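Local coordinates for serine repeat antigen 5 (Plasmodium falciparum, PDB 6X42), which belongs to the papain-like cysteine protease family but probably acts as a pseudo-enzyme of the malaria parasite, at residues N49-W54 / R92-S98; S53-A57 / H219-I223; L211-A217 / C266-H272; V224-N228 / S238-V242. All coordinates share one frame; numbering follows the deposited sequence. Where two conformers were deposited one is given.

Interaction 1 (N49-W54 / R92-S98); sequences NCDTSW and RCDEGSS
W54 lays one face of its indole against S97 and S98, the tightly packed half of the contact. S97 CB stands 3.6 Å from the centroid of the W54 six-membered ring and 9° off the ring normal, a CH-pi contact, while S98 N covers the same face nearer the rim. The indole turns toward the loop because W54 CG sits between the backbone N and the carbonyl carbon (chi1 63°). W54 CZ2 comes over one face of the R92 guanidinium, 3.8 Å from R92 NH1, yet the planes are far from parallel and the guanidinium pairs with E101. In the ring plane, W54 NE1 donates to water 3 at 2.8 Å, and that water donates to R92 O and E95 O.

The other end is covalent but wetter. C50 SG and C93 SG form a disulfide at 2.0 Å, and beside it D51 N donates to C93 O (2.8 Å, 172°). D51 OD2 takes only a weak bond from G96 N at 3.0 Å and a firmer one from water 2, at 2.7 Å, which also donates to D94 O. Water 1 links N49 O to D94 OD1 at the exposed margin. Consistent with the papain-family disulfide bordering the substrate cleft, the covalent link and straight amide bond probably restrain both backbones near C50 and C93, while water 3 bridges the packed side and waters 1 and 2 serve carboxylates.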
loop_
_atom_site.group_PDB
_atom_site.type_symbol
_atom_site.label_atom_id
_atom_site.label_comp_id
_atom_site.label_asym_id
_atom_site.label_seq_id
_atom_site.Cartn_x
_atom_site.Cartn_y
_atom_site.Cartn_z
ATOM N N ASN A 49 -14.816 9.332 -4.861
ATOM C CA ASN A 49 -15.644 8.406 -5.628
ATOM C C ASN A 49 -15.052 8.070 -7.000
ATOM O O ASN A 49 -15.753 8.045 -8.012
ATOM C CB ASN A 49 -17.063 8.950 -5.728
ATOM C CG ASN A 49 -17.761 9.017 -4.368
ATOM O OD1 ASN A 49 -17.383 8.318 -3.426
ATOM N ND2 ASN A 49 -18.782 9.861 -4.256
ATOM N N CYS A 50 -13.750 7.783 -7.032
ATOM C CA CYS A 50 -13.071 7.201 -8.177
ATOM C C CYS A 50 -12.303 5.977 -7.697
ATOM O O CYS A 50 -11.974 5.859 -6.512
ATOM C CB CYS A 50 -12.075 8.163 -8.843
ATOM S SG CYS A 50 -12.830 9.572 -9.678
ATOM N N ASP A 51 -12.018 5.069 -8.630
ATOM C CA ASP A 51 -11.320 3.809 -8.324
ATOM C C ASP A 51 -9.813 3.991 -8.463
ATOM O O ASP A 51 -9.162 3.446 -9.354
ATOM C CB ASP A 51 -11.821 2.700 -9.228
ATOM C CG ASP A 51 -11.243 1.342 -8.877
ATOM O OD1 ASP A 51 -10.617 1.199 -7.806
ATOM O OD2 ASP A 51 -11.450 0.399 -9.674
ATOM N N THR A 52 -9.268 4.779 -7.529
ATOM C CA THR A 52 -7.874 5.196 -7.595
ATOM C C THR A 52 -7.034 4.626 -6.455
ATOM O O THR A 52 -5.900 5.076 -6.246
ATOM C CB THR A 52 -7.774 6.724 -7.644
ATOM O OG1 THR A 52 -8.595 7.229 -6.599
ATOM C CG2 THR A 52 -8.206 7.282 -9.009
ATOM N N SER A 53 -7.530 3.607 -5.750
ATOM C CA SER A 53 -6.742 3.033 -4.660
ATOM C C SER A 53 -5.395 2.504 -5.137
ATOM O O SER A 53 -4.428 2.505 -4.365
ATOM C CB SER A 53 -7.503 1.923 -3.937
ATOM O OG SER A 53 -7.639 0.753 -4.741
ATOM N N TRP A 54 -5.313 2.024 -6.381
ATOM C CA TRP A 54 -4.033 1.532 -6.885
ATOM C C TRP A 54 -2.964 2.614 -6.772
ATOM O O TRP A 54 -1.793 2.318 -6.504
ATOM C CB TRP A 54 -4.182 1.033 -8.321
ATOM C CG TRP A 54 -4.577 2.069 -9.345
ATOM C CD1 TRP A 54 -5.821 2.591 -9.537
ATOM C CD2 TRP A 54 -3.727 2.685 -10.302
ATOM N NE1 TRP A 54 -5.792 3.495 -10.571
ATOM C CE2 TRP A 54 -4.519 3.570 -11.055
ATOM C CE3 TRP A 54 -2.369 2.568 -10.612
ATOM C CZ2 TRP A 54 -4.006 4.327 -12.104
ATOM C CZ3 TRP A 54 -1.858 3.335 -11.638
ATOM C CH2 TRP A 54 -2.678 4.202 -12.371
ATOM N N ARG A 92 -9.975 6.785 -16.095
ATOM C CA ARG A 92 -9.221 6.791 -14.842
ATOM C C ARG A 92 -10.082 6.915 -13.588
ATOM O O ARG A 92 -9.607 6.608 -12.490
ATOM C CB ARG A 92 -8.167 7.896 -14.873
ATOM C CG ARG A 92 -6.954 7.522 -15.706
ATOM C CD ARG A 92 -6.110 6.535 -14.933
ATOM N NE ARG A 92 -4.744 6.451 -15.421
ATOM C CZ ARG A 92 -4.147 5.318 -15.812
ATOM N NH1 ARG A 92 -4.788 4.161 -15.773
ATOM N NH2 ARG A 92 -2.889 5.332 -16.208
ATOM N N CYS A 93 -11.315 7.394 -13.694
ATOM C CA CYS A 93 -12.164 7.446 -12.502
ATOM C C CYS A 93 -12.925 6.142 -12.309
ATOM O O CYS A 93 -12.994 5.615 -11.193
ATOM C CB CYS A 93 -13.124 8.637 -12.558
ATOM S SG CYS A 93 -14.136 8.787 -11.045
ATOM N N ASP A 94 -13.447 5.579 -13.391
ATOM C CA ASP A 94 -14.320 4.426 -13.263
ATOM C C ASP A 94 -13.559 3.124 -13.135
ATOM O O ASP A 94 -14.100 2.168 -12.587
ATOM C CB ASP A 94 -15.283 4.341 -14.452
ATOM C CG ASP A 94 -16.436 5.322 -14.340
ATOM O OD1 ASP A 94 -16.484 6.071 -13.338
ATOM O OD2 ASP A 94 -17.301 5.331 -15.242
ATOM N N GLU A 95 -12.336 3.058 -13.642
ATOM C CA GLU A 95 -11.612 1.793 -13.727
ATOM C C GLU A 95 -10.233 1.922 -13.100
ATOM O O GLU A 95 -9.413 2.735 -13.540
ATOM C CB GLU A 95 -11.442 1.376 -15.186
ATOM C CG GLU A 95 -12.729 1.260 -15.988
ATOM C CD GLU A 95 -13.614 0.106 -15.558
ATOM O OE1 GLU A 95 -13.106 -0.840 -14.922
ATOM O OE2 GLU A 95 -14.837 0.163 -15.841
ATOM N N GLY A 96 -9.949 1.090 -12.134
ATOM C CA GLY A 96 -8.645 1.098 -11.534
ATOM C C GLY A 96 -7.664 0.253 -12.313
ATOM O O GLY A 96 -8.033 -0.627 -13.081
ATOM N N SER A 97 -6.390 0.509 -12.080
ATOM C CA SER A 97 -5.302 -0.174 -12.768
ATOM C C SER A 97 -4.507 -1.002 -11.755
ATOM O O SER A 97 -5.129 -1.695 -10.935
ATOM C CB SER A 97 -4.477 0.829 -13.541
ATOM O OG SER A 97 -3.508 0.131 -14.293
ATOM N N SER A 98 -3.184 -0.955 -11.770
ATOM C CA SER A 98 -2.383 -1.892 -10.997
ATOM C C SER A 98 -1.101 -1.214 -10.534
ATOM O O SER A 98 -0.650 -0.232 -11.140
ATOM C CB SER A 98 -2.003 -3.107 -11.845
ATOM O OG SER A 98 -1.114 -2.695 -12.863
HETATM O O HOH W 1 -16.730 5.915 -10.229
HETATM O O HOH W 2 -13.848 0.026 -10.904
HETATM O O HOH W 3 -7.665 4.719 -12.288
#

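Interaction 2 (S53-A57 / H219-I223); sequences SWIFA and HAVNI
S53 OG takes the backbone N-H of A220 at 2.9 Å, with 163° at the hydrogen, and has H219 ND1 at 3.2 Å. With chi1 at 70°, the hydroxyl is tucked over the serine's own main chain on the side facing the strand, within range of both. The H219 ring comes in with ND1 and CE1 leading, and CE1 lies 3.3 Å from S53 CB. Water 4 lies in the plane of the H219 ring, 3.0 Å from ND1. The far nitrogen, H219 NE2, is bonded to N244 OD1, and the ring also meets W246.

Below this polar corner the packing is between methyl groups: A57 CB and A220 CB meet at 3.6 Å, which lets the axes of helix 53-57 and strand 219-223 approach to 6.8 Å while running nearly parallel. At the same helix residue, the carbonyl O of A57 accepts from N222 ND2 (3.0 Å, 173°), a bond lying in the amide plane of N222 although tilted from the plane of the carbonyl. ND2 also bonds V189 O, and the two acceptors probably fix the rotation of the buried amide. By sequence, S53 heads the central helix at the position of the papain-family nucleophile, and H219 and N244 match the histidine and asparagine. The chemistry therefore implies a preserved active-site scaffold carrying a hydroxyl, consistent with a pseudo-enzyme.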
loop_
_atom_site.group_PDB
_atom_site.type_symbol
_atom_site.label_atom_id
_atom_site.label_comp_id
_atom_site.label_asym_id
_atom_site.label_seq_id
_atom_site.Cartn_x
_atom_site.Cartn_y
_atom_site.Cartn_z
ATOM N N SER A 53 -7.530 3.607 -5.750
ATOM C CA SER A 53 -6.742 3.033 -4.660
ATOM C C SER A 53 -5.395 2.504 -5.137
ATOM O O SER A 53 -4.428 2.505 -4.365
ATOM C CB SER A 53 -7.503 1.923 -3.937
ATOM O OG SER A 53 -7.639 0.753 -4.741
ATOM N N TRP A 54 -5.313 2.024 -6.381
ATOM C CA TRP A 54 -4.033 1.532 -6.885
ATOM C C TRP A 54 -2.964 2.614 -6.772
ATOM O O TRP A 54 -1.793 2.318 -6.504
ATOM C CB TRP A 54 -4.182 1.033 -8.321
ATOM C CG TRP A 54 -4.577 2.069 -9.345
ATOM C CD1 TRP A 54 -5.821 2.591 -9.537
ATOM C CD2 TRP A 54 -3.727 2.685 -10.302
ATOM N NE1 TRP A 54 -5.792 3.495 -10.571
ATOM C CE2 TRP A 54 -4.519 3.570 -11.055
ATOM C CE3 TRP A 54 -2.369 2.568 -10.612
ATOM C CZ2 TRP A 54 -4.006 4.327 -12.104
ATOM C CZ3 TRP A 54 -1.858 3.335 -11.638
ATOM C CH2 TRP A 54 -2.678 4.202 -12.371
ATOM N N ILE A 55 -3.351 3.876 -6.975
ATOM C CA ILE A 55 -2.423 4.999 -6.871
ATOM C C ILE A 55 -2.096 5.299 -5.411
ATOM O O ILE A 55 -0.934 5.475 -5.042
ATOM C CB ILE A 55 -2.995 6.248 -7.563
ATOM C CG1 ILE A 55 -3.412 5.968 -8.996
ATOM C CG2 ILE A 55 -1.946 7.367 -7.518
ATOM C CD1 ILE A 55 -4.084 7.177 -9.689
ATOM N N PHE A 56 -3.116 5.398 -4.560
ATOM C CA PHE A 56 -2.880 5.722 -3.156
ATOM C C PHE A 56 -2.011 4.677 -2.471
ATOM O O PHE A 56 -1.072 5.018 -1.745
ATOM C CB PHE A 56 -4.219 5.937 -2.424
ATOM C CG PHE A 56 -4.872 7.258 -2.784
ATOM C CD1 PHE A 56 -5.774 7.347 -3.837
ATOM C CD2 PHE A 56 -4.526 8.414 -2.128
ATOM C CE1 PHE A 56 -6.315 8.563 -4.214
ATOM C CE2 PHE A 56 -5.076 9.632 -2.491
ATOM C CZ PHE A 56 -5.969 9.702 -3.550
ATOM N N ALA A 57 -2.299 3.396 -2.694
ATOM C CA ALA A 57 -1.518 2.364 -2.015
ATOM C C ALA A 57 -0.092 2.288 -2.563
ATOM O O ALA A 57 0.877 2.076 -1.815
ATOM C CB ALA A 57 -2.220 1.020 -2.144
ATOM N N HIS A 219 -9.177 -3.872 -4.876
ATOM C CA HIS A 219 -8.947 -2.640 -4.136
ATOM C C HIS A 219 -7.615 -2.779 -3.426
ATOM O O HIS A 219 -7.371 -3.774 -2.740
ATOM C CB HIS A 219 -10.114 -2.432 -3.148
ATOM C CG HIS A 219 -9.986 -1.202 -2.320
ATOM N ND1 HIS A 219 -10.118 0.067 -2.834
ATOM C CD2 HIS A 219 -9.764 -1.057 -0.995
ATOM C CE1 HIS A 219 -9.927 0.939 -1.862
ATOM N NE2 HIS A 219 -9.703 0.283 -0.737
ATOM N N ALA A 220 -6.762 -1.786 -3.612
ATOM C CA ALA A 220 -5.432 -1.784 -3.032
ATOM C C ALA A 220 -5.407 -1.001 -1.723
ATOM O O ALA A 220 -5.973 0.082 -1.630
ATOM C CB ALA A 220 -4.417 -1.180 -3.990
ATOM N N VAL A 221 -4.769 -1.595 -0.712
ATOM C CA VAL A 221 -4.568 -1.039 0.615
ATOM C C VAL A 221 -3.095 -1.243 0.972
ATOM O O VAL A 221 -2.311 -1.679 0.139
ATOM C CB VAL A 221 -5.512 -1.682 1.649
ATOM C CG1 VAL A 221 -6.964 -1.343 1.331
ATOM C CG2 VAL A 221 -5.304 -3.195 1.702
ATOM N N ASN A 222 -2.695 -0.894 2.199
ATOM C CA ASN A 222 -1.326 -1.161 2.634
ATOM C C ASN A 222 -1.359 -1.903 3.956
ATOM O O ASN A 222 -2.085 -1.516 4.874
ATOM C CB ASN A 222 -0.519 0.124 2.802
ATOM C CG ASN A 222 -0.387 0.897 1.509
ATOM O OD1 ASN A 222 -1.176 1.806 1.236
ATOM N ND2 ASN A 222 0.590 0.513 0.683
ATOM N N ILE A 223 -0.523 -2.930 4.083
ATOM C CA ILE A 223 -0.229 -3.497 5.395
ATOM C C ILE A 223 0.916 -2.695 5.981
ATOM O O ILE A 223 1.953 -2.511 5.329
ATOM C CB ILE A 223 0.086 -4.995 5.317
ATOM C CG1 ILE A 223 -1.133 -5.776 4.833
ATOM C CG2 ILE A 223 0.548 -5.498 6.683
ATOM C CD1 ILE A 223 -0.829 -7.230 4.488
HETATM O O HOH W 4 -10.460 1.813 -5.241
#

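Interaction 3 (L211-A217 / C266-H272); sequences LCGDDTA and CHFNFIH. With CA (calcium ion), chain C; CA (calcium ion), chain B.
D215 CG stands anti to its backbone N (chi1 -161°) and F268 CG anti to its carbonyl carbon (chi1 -55°), torsions that carry the carboxylate out past the CE2-CZ side of the phenyl ring and lay that ring beneath the D215 backbone. The motif is a disulfide-joined pair of loops on the sheet-rich half of the papain-like fold, each leading into a strand. D215 CA lies 3.7 Å from the F268 centroid, 10° off the normal, a CH-pi contact. C212 SG and C266 SG are bonded at 2.0 Å, and next to them G213 N donates to F268 O at 2.9 Å. G213 brings its CA close to N269 O, while L211 CD2 packs on F270 CD1.

The 211-217 loop also carries two calcium ions. D214 grips one with both carboxylate oxygens, OD1 at 2.6 Å and OD2 at 2.4 Å, and E196 and N197 add to that site. The other is chelated by D215 through its backbone O and side-chain OD1, with E166 as a further ligand; the calcium charges would favour the ionised form of both aspartates. Water 9, bound to this second calcium, lies at the H272 ring edge, 2.9 Å from NE2.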
loop_
_atom_site.group_PDB
_atom_site.type_symbol
_atom_site.label_atom_id
_atom_site.label_comp_id
_atom_site.label_asym_id
_atom_site.label_seq_id
_atom_site.Cartn_x
_atom_site.Cartn_y
_atom_site.Cartn_z
ATOM N N LEU A 211 -12.423 -12.766 8.869
ATOM C CA LEU A 211 -13.268 -13.140 7.749
ATOM C C LEU A 211 -12.418 -13.739 6.644
ATOM O O LEU A 211 -11.196 -13.594 6.621
ATOM C CB LEU A 211 -14.036 -11.930 7.218
ATOM C CG LEU A 211 -13.242 -10.853 6.468
ATOM C CD1 LEU A 211 -14.240 -9.959 5.743
ATOM C CD2 LEU A 211 -12.346 -10.065 7.390
ATOM N N CYS A 212 -13.102 -14.400 5.725
ATOM C CA CYS A 212 -12.489 -14.938 4.529
ATOM C C CYS A 212 -12.401 -13.884 3.428
ATOM O O CYS A 212 -13.199 -12.955 3.355
ATOM C CB CYS A 212 -13.355 -16.081 3.975
ATOM S SG CYS A 212 -13.747 -17.472 5.101
ATOM N N GLY A 213 -11.440 -14.081 2.540
ATOM C CA GLY A 213 -11.393 -13.367 1.283
ATOM C C GLY A 213 -12.201 -14.074 0.213
ATOM O O GLY A 213 -12.990 -14.991 0.480
ATOM N N ASP A 214 -12.001 -13.624 -1.015
ATOM C CA ASP A 214 -12.675 -14.143 -2.191
ATOM C C ASP A 214 -11.628 -14.643 -3.175
ATOM O O ASP A 214 -10.429 -14.502 -2.962
ATOM C CB ASP A 214 -13.537 -13.043 -2.807
ATOM C CG ASP A 214 -14.642 -12.602 -1.874
ATOM O OD1 ASP A 214 -15.680 -13.283 -1.746
ATOM O OD2 ASP A 214 -14.491 -11.589 -1.197
ATOM N N ASP A 215 -12.100 -15.188 -4.292
ATOM C CA ASP A 215 -11.192 -15.717 -5.296
ATOM C C ASP A 215 -10.362 -14.612 -5.932
ATOM O O ASP A 215 -9.241 -14.860 -6.392
ATOM C CB ASP A 215 -12.053 -16.410 -6.354
ATOM C CG ASP A 215 -11.312 -17.387 -7.225
ATOM O OD1 ASP A 215 -10.121 -17.703 -6.983
ATOM O OD2 ASP A 215 -12.009 -17.890 -8.142
ATOM N N THR A 216 -10.893 -13.388 -5.959
ATOM C CA THR A 216 -10.278 -12.252 -6.609
ATOM C C THR A 216 -10.234 -11.062 -5.661
ATOM O O THR A 216 -10.781 -11.088 -4.554
ATOM C CB THR A 216 -11.009 -11.866 -7.900
ATOM O OG1 THR A 216 -12.334 -11.425 -7.598
ATOM C CG2 THR A 216 -11.084 -13.044 -8.859
ATOM N N ALA A 217 -9.608 -9.988 -6.146
ATOM C CA ALA A 217 -9.489 -8.726 -5.423
ATOM C C ALA A 217 -9.719 -7.584 -6.391
ATOM O O ALA A 217 -9.680 -7.770 -7.609
ATOM C CB ALA A 217 -8.118 -8.601 -4.750
ATOM N N CYS A 266 -12.030 -21.058 5.698
ATOM C CA CYS A 266 -11.934 -20.210 4.519
ATOM C C CYS A 266 -11.153 -20.886 3.407
ATOM O O CYS A 266 -10.057 -21.408 3.629
ATOM C CB CYS A 266 -11.191 -18.921 4.864
ATOM S SG CYS A 266 -12.003 -17.864 6.015
ATOM N N HIS A 267 -11.696 -20.842 2.193
ATOM C CA HIS A 267 -10.913 -21.235 1.032
ATOM C C HIS A 267 -9.893 -20.163 0.665
ATOM O O HIS A 267 -8.804 -20.478 0.174
ATOM C CB HIS A 267 -11.841 -21.505 -0.153
ATOM C CG HIS A 267 -12.829 -22.602 0.097
ATOM N ND1 HIS A 267 -12.606 -23.613 1.007
ATOM C CD2 HIS A 267 -14.040 -22.855 -0.455
ATOM C CE1 HIS A 267 -13.639 -24.436 1.014
ATOM N NE2 HIS A 267 -14.524 -23.999 0.136
ATOM N N PHE A 268 -10.209 -18.899 0.920
ATOM C CA PHE A 268 -9.366 -17.784 0.522
ATOM C C PHE A 268 -9.071 -16.890 1.712
ATOM O O PHE A 268 -9.958 -16.600 2.512
ATOM C CB PHE A 268 -10.107 -16.943 -0.512
ATOM C CG PHE A 268 -10.567 -17.725 -1.700
ATOM C CD1 PHE A 268 -11.921 -17.922 -1.960
ATOM C CD2 PHE A 268 -9.642 -18.265 -2.567
ATOM C CE1 PHE A 268 -12.339 -18.640 -3.069
ATOM C CE2 PHE A 268 -10.050 -18.982 -3.680
ATOM C CZ PHE A 268 -11.404 -19.177 -3.918
ATOM N N ASN A 269 -7.827 -16.431 1.791
ATOM C CA ASN A 269 -7.433 -15.472 2.810
ATOM C C ASN A 269 -7.966 -14.087 2.463
ATOM O O ASN A 269 -8.088 -13.722 1.294
ATOM C CB ASN A 269 -5.914 -15.403 2.928
ATOM C CG ASN A 269 -5.453 -14.755 4.221
ATOM O OD1 ASN A 269 -5.236 -13.527 4.296
ATOM N ND2 ASN A 269 -5.307 -15.555 5.247
ATOM N N PHE A 270 -8.252 -13.294 3.505
ATOM C CA PHE A 270 -8.672 -11.908 3.309
ATOM C C PHE A 270 -7.659 -11.092 2.491
ATOM O O PHE A 270 -8.048 -10.247 1.665
ATOM C CB PHE A 270 -8.926 -11.252 4.683
ATOM C CG PHE A 270 -9.217 -9.791 4.595
ATOM C CD1 PHE A 270 -10.475 -9.341 4.265
ATOM C CD2 PHE A 270 -8.226 -8.867 4.831
ATOM C CE1 PHE A 270 -10.724 -7.975 4.166
ATOM C CE2 PHE A 270 -8.468 -7.514 4.731
ATOM C CZ PHE A 270 -9.719 -7.058 4.398
ATOM N N ILE A 271 -6.368 -11.337 2.678
ATOM C CA ILE A 271 -5.337 -10.699 1.870
ATOM C C ILE A 271 -5.152 -11.561 0.625
ATOM O O ILE A 271 -4.659 -12.679 0.698
ATOM C CB ILE A 271 -4.013 -10.562 2.636
ATOM C CG1 ILE A 271 -4.190 -9.743 3.928
ATOM C CG2 ILE A 271 -2.956 -9.992 1.723
ATOM C CD1 ILE A 271 -4.660 -8.319 3.737
ATOM N N HIS A 272 -5.529 -11.037 -0.536
ATOM C CA HIS A 272 -5.378 -11.776 -1.781
ATOM C C HIS A 272 -3.919 -11.888 -2.192
ATOM O O HIS A 272 -3.451 -12.957 -2.619
ATOM C CB HIS A 272 -6.198 -11.075 -2.870
ATOM C CG HIS A 272 -6.070 -11.720 -4.206
ATOM N ND1 HIS A 272 -5.039 -11.425 -5.075
ATOM C CD2 HIS A 272 -6.807 -12.689 -4.796
ATOM C CE1 HIS A 272 -5.151 -12.195 -6.144
ATOM N NE2 HIS A 272 -6.223 -12.960 -6.005
HETATM CA CA CA C . -8.056 -16.687 -7.261
HETATM CA CA CA B . -16.575 -11.668 0.065
HETATM O O HOH W 5 -8.789 -14.657 5.988
HETATM O O HOH W 6 -15.657 -12.879 1.967
HETATM O O HOH W 7 -13.119 -18.289 1.348
HETATM O O HOH W 8 -8.184 -13.280 -1.356
HETATM O O HOH W 9 -6.437 -15.081 -7.938
HETATM O O HOH W 10 -7.123 -18.427 -8.538
#

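Interaction 4 (V224-N228 / S238-V242); sequences VGYGN and SYWIV
V224 and G225 both face I241, a classic beta bulge in the antiparallel hairpin formed by strands 219-230 and 236-243, whose short segments run at 159° to each other.

Backbone bonds set the register. V224 N donates to I241 O at 2.9 Å and I241 N to G225 O at 2.9 Å, which marks the bulge; beyond it G227 and Y239 form a hydrogen-bonded pair, with Y239 N to G227 O at 2.8 Å and G227 N to Y239 O at 3.1 Å.

Aromatic and apolar contacts differ on the two faces. Y239 folds back over G227, its chi1 of 60° holding CG above the tyrosine's own main chain; G227 CA is 3.9 Å from the Y239 ring centroid, 24° off the normal, a CH-pi contact over the face. I241 shares that side. On the face of Y226 and W240, Y226 CB touches W240 CE3 at 3.8 Å, and both side chains pack on helix 172-186; Y226 OH reaches N25 O. V224 CG2 meets I241 CG2 with the two side chains at about a right angle.

Polar contacts gather at the outer end, where the triiodobenzene ligand binds against N228 and S238. N228 ND2 bonds E27, and water 11 donates to N228 O and is hydrogen-bonded to Y239 OH. In the non-hydrogen-bonded pair, S238 OG donates to N228 OD1 at 2.8 Å.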
loop_
_atom_site.group_PDB
_atom_site.type_symbol
_atom_site.label_atom_id
_atom_site.label_comp_id
_atom_site.label_asym_id
_atom_site.label_seq_id
_atom_site.Cartn_x
_atom_site.Cartn_y
_atom_site.Cartn_z
ATOM N N VAL A 224 0.706 -2.171 7.188
ATOM C CA VAL A 224 1.630 -1.231 7.814
ATOM C C VAL A 224 2.136 -1.685 9.167
ATOM O O VAL A 224 2.981 -0.998 9.753
ATOM C CB VAL A 224 1.024 0.186 7.900
ATOM C CG1 VAL A 224 0.579 0.646 6.524
ATOM C CG2 VAL A 224 -0.129 0.265 8.903
ATOM N N GLY A 225 1.628 -2.784 9.691
ATOM C CA GLY A 225 2.029 -3.264 10.999
ATOM C C GLY A 225 1.282 -4.544 11.299
ATOM O O GLY A 225 0.589 -5.104 10.438
ATOM N N TYR A 226 1.441 -5.008 12.535
ATOM C CA TYR A 226 0.943 -6.321 12.926
ATOM C C TYR A 226 1.162 -6.502 14.426
ATOM O O TYR A 226 1.951 -5.790 15.059
ATOM C CB TYR A 226 1.638 -7.461 12.168
ATOM C CG TYR A 226 3.141 -7.328 12.125
ATOM C CD1 TYR A 226 3.767 -6.758 11.022
ATOM C CD2 TYR A 226 3.937 -7.769 13.183
ATOM C CE1 TYR A 226 5.136 -6.625 10.971
ATOM C CE2 TYR A 226 5.300 -7.656 13.127
ATOM C CZ TYR A 226 5.890 -7.069 12.016
ATOM O OH TYR A 226 7.248 -6.905 11.926
ATOM N N GLY A 227 0.469 -7.487 14.982
ATOM C CA GLY A 227 0.644 -7.798 16.388
ATOM C C GLY A 227 -0.117 -9.050 16.742
ATOM O O GLY A 227 -0.790 -9.658 15.910
ATOM N N ASN A 228 0.011 -9.441 18.000
ATOM C CA ASN A 228 -0.674 -10.604 18.520
ATOM C C ASN A 228 -1.832 -10.153 19.404
ATOM O O ASN A 228 -1.804 -9.068 20.003
ATOM C CB ASN A 228 0.294 -11.481 19.313
ATOM C CG ASN A 228 1.413 -12.018 18.457
ATOM O OD1 ASN A 228 1.227 -12.322 17.271
ATOM N ND2 ASN A 228 2.591 -12.132 19.049
ATOM N N SER A 238 -3.117 -13.523 15.540
ATOM C CA SER A 238 -2.343 -12.359 15.121
ATOM C C SER A 238 -3.162 -11.548 14.132
ATOM O O SER A 238 -4.064 -12.069 13.475
ATOM C CB SER A 238 -1.014 -12.767 14.456
ATOM O OG SER A 238 -0.241 -13.595 15.311
ATOM N N TYR A 239 -2.827 -10.266 14.020
ATOM C CA TYR A 239 -3.524 -9.368 13.110
ATOM C C TYR A 239 -2.539 -8.571 12.264
ATOM O O TYR A 239 -1.411 -8.295 12.685
ATOM C CB TYR A 239 -4.434 -8.386 13.887
ATOM C CG TYR A 239 -3.718 -7.503 14.878
ATOM C CD1 TYR A 239 -3.141 -6.308 14.492
ATOM C CD2 TYR A 239 -3.596 -7.869 16.221
ATOM C CE1 TYR A 239 -2.478 -5.510 15.401
ATOM C CE2 TYR A 239 -2.926 -7.066 17.127
ATOM C CZ TYR A 239 -2.364 -5.892 16.709
ATOM O OH TYR A 239 -1.670 -5.081 17.586
ATOM N N TRP A 240 -2.999 -8.169 11.073
ATOM C CA TRP A 240 -2.396 -7.100 10.292
ATOM C C TRP A 240 -3.051 -5.779 10.664
ATOM O O TRP A 240 -4.262 -5.728 10.906
ATOM C CB TRP A 240 -2.645 -7.306 8.788
ATOM C CG TRP A 240 -2.067 -8.549 8.195
ATOM C CD1 TRP A 240 -2.749 -9.510 7.534
ATOM C CD2 TRP A 240 -0.687 -8.960 8.195
ATOM N NE1 TRP A 240 -1.893 -10.504 7.112
ATOM C CE2 TRP A 240 -0.620 -10.182 7.505
ATOM C CE3 TRP A 240 0.495 -8.404 8.698
ATOM C CZ2 TRP A 240 0.565 -10.873 7.340
ATOM C CZ3 TRP A 240 1.671 -9.091 8.533
ATOM C CH2 TRP A 240 1.694 -10.311 7.855
ATOM N N ILE A 241 -2.264 -4.703 10.651
ATOM C CA ILE A 241 -2.768 -3.332 10.653
ATOM C C ILE A 241 -2.755 -2.872 9.199
ATOM O O ILE A 241 -1.716 -2.931 8.526
ATOM C CB ILE A 241 -1.919 -2.399 11.534
ATOM C CG1 ILE A 241 -1.790 -2.945 12.957
ATOM C CG2 ILE A 241 -2.525 -1.009 11.519
ATOM C CD1 ILE A 241 -0.880 -2.112 13.836
ATOM N N VAL A 242 -3.916 -2.443 8.718
ATOM C CA VAL A 242 -4.137 -2.111 7.313
ATOM C C VAL A 242 -4.579 -0.657 7.200
ATOM O O VAL A 242 -5.505 -0.214 7.889
ATOM C CB VAL A 242 -5.184 -3.049 6.676
ATOM C CG1 VAL A 242 -5.386 -2.727 5.193
ATOM C CG2 VAL A 242 -4.781 -4.498 6.855
HETATM O O HOH W 11 -0.923 -6.327 19.808
#

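In the fold
Interactions 1 and 2 share S53 and W54 at the start of helix 53-68, their centres 10 Å apart: W54 turns to loop 92-98, while S53, at the position of the papain-type nucleophile, turns to strand 219-223 and H219. That strand continues into interaction 4, centred 16 Å from interaction 2, and the two touch where V221 CG2 meets V242 CG1 at 3.5 Å. Interaction 3 lies 17 Å from both, measured between centres, joined by I271, whose CD1 is 4.1 Å from I223 CD1 and whose CG1 is 3.9 Å from W240 CD1. The H219 side chain is about 12 Å from a calcium ion, whereas the triiodobenzene ligand sits at the outer end of interaction 4.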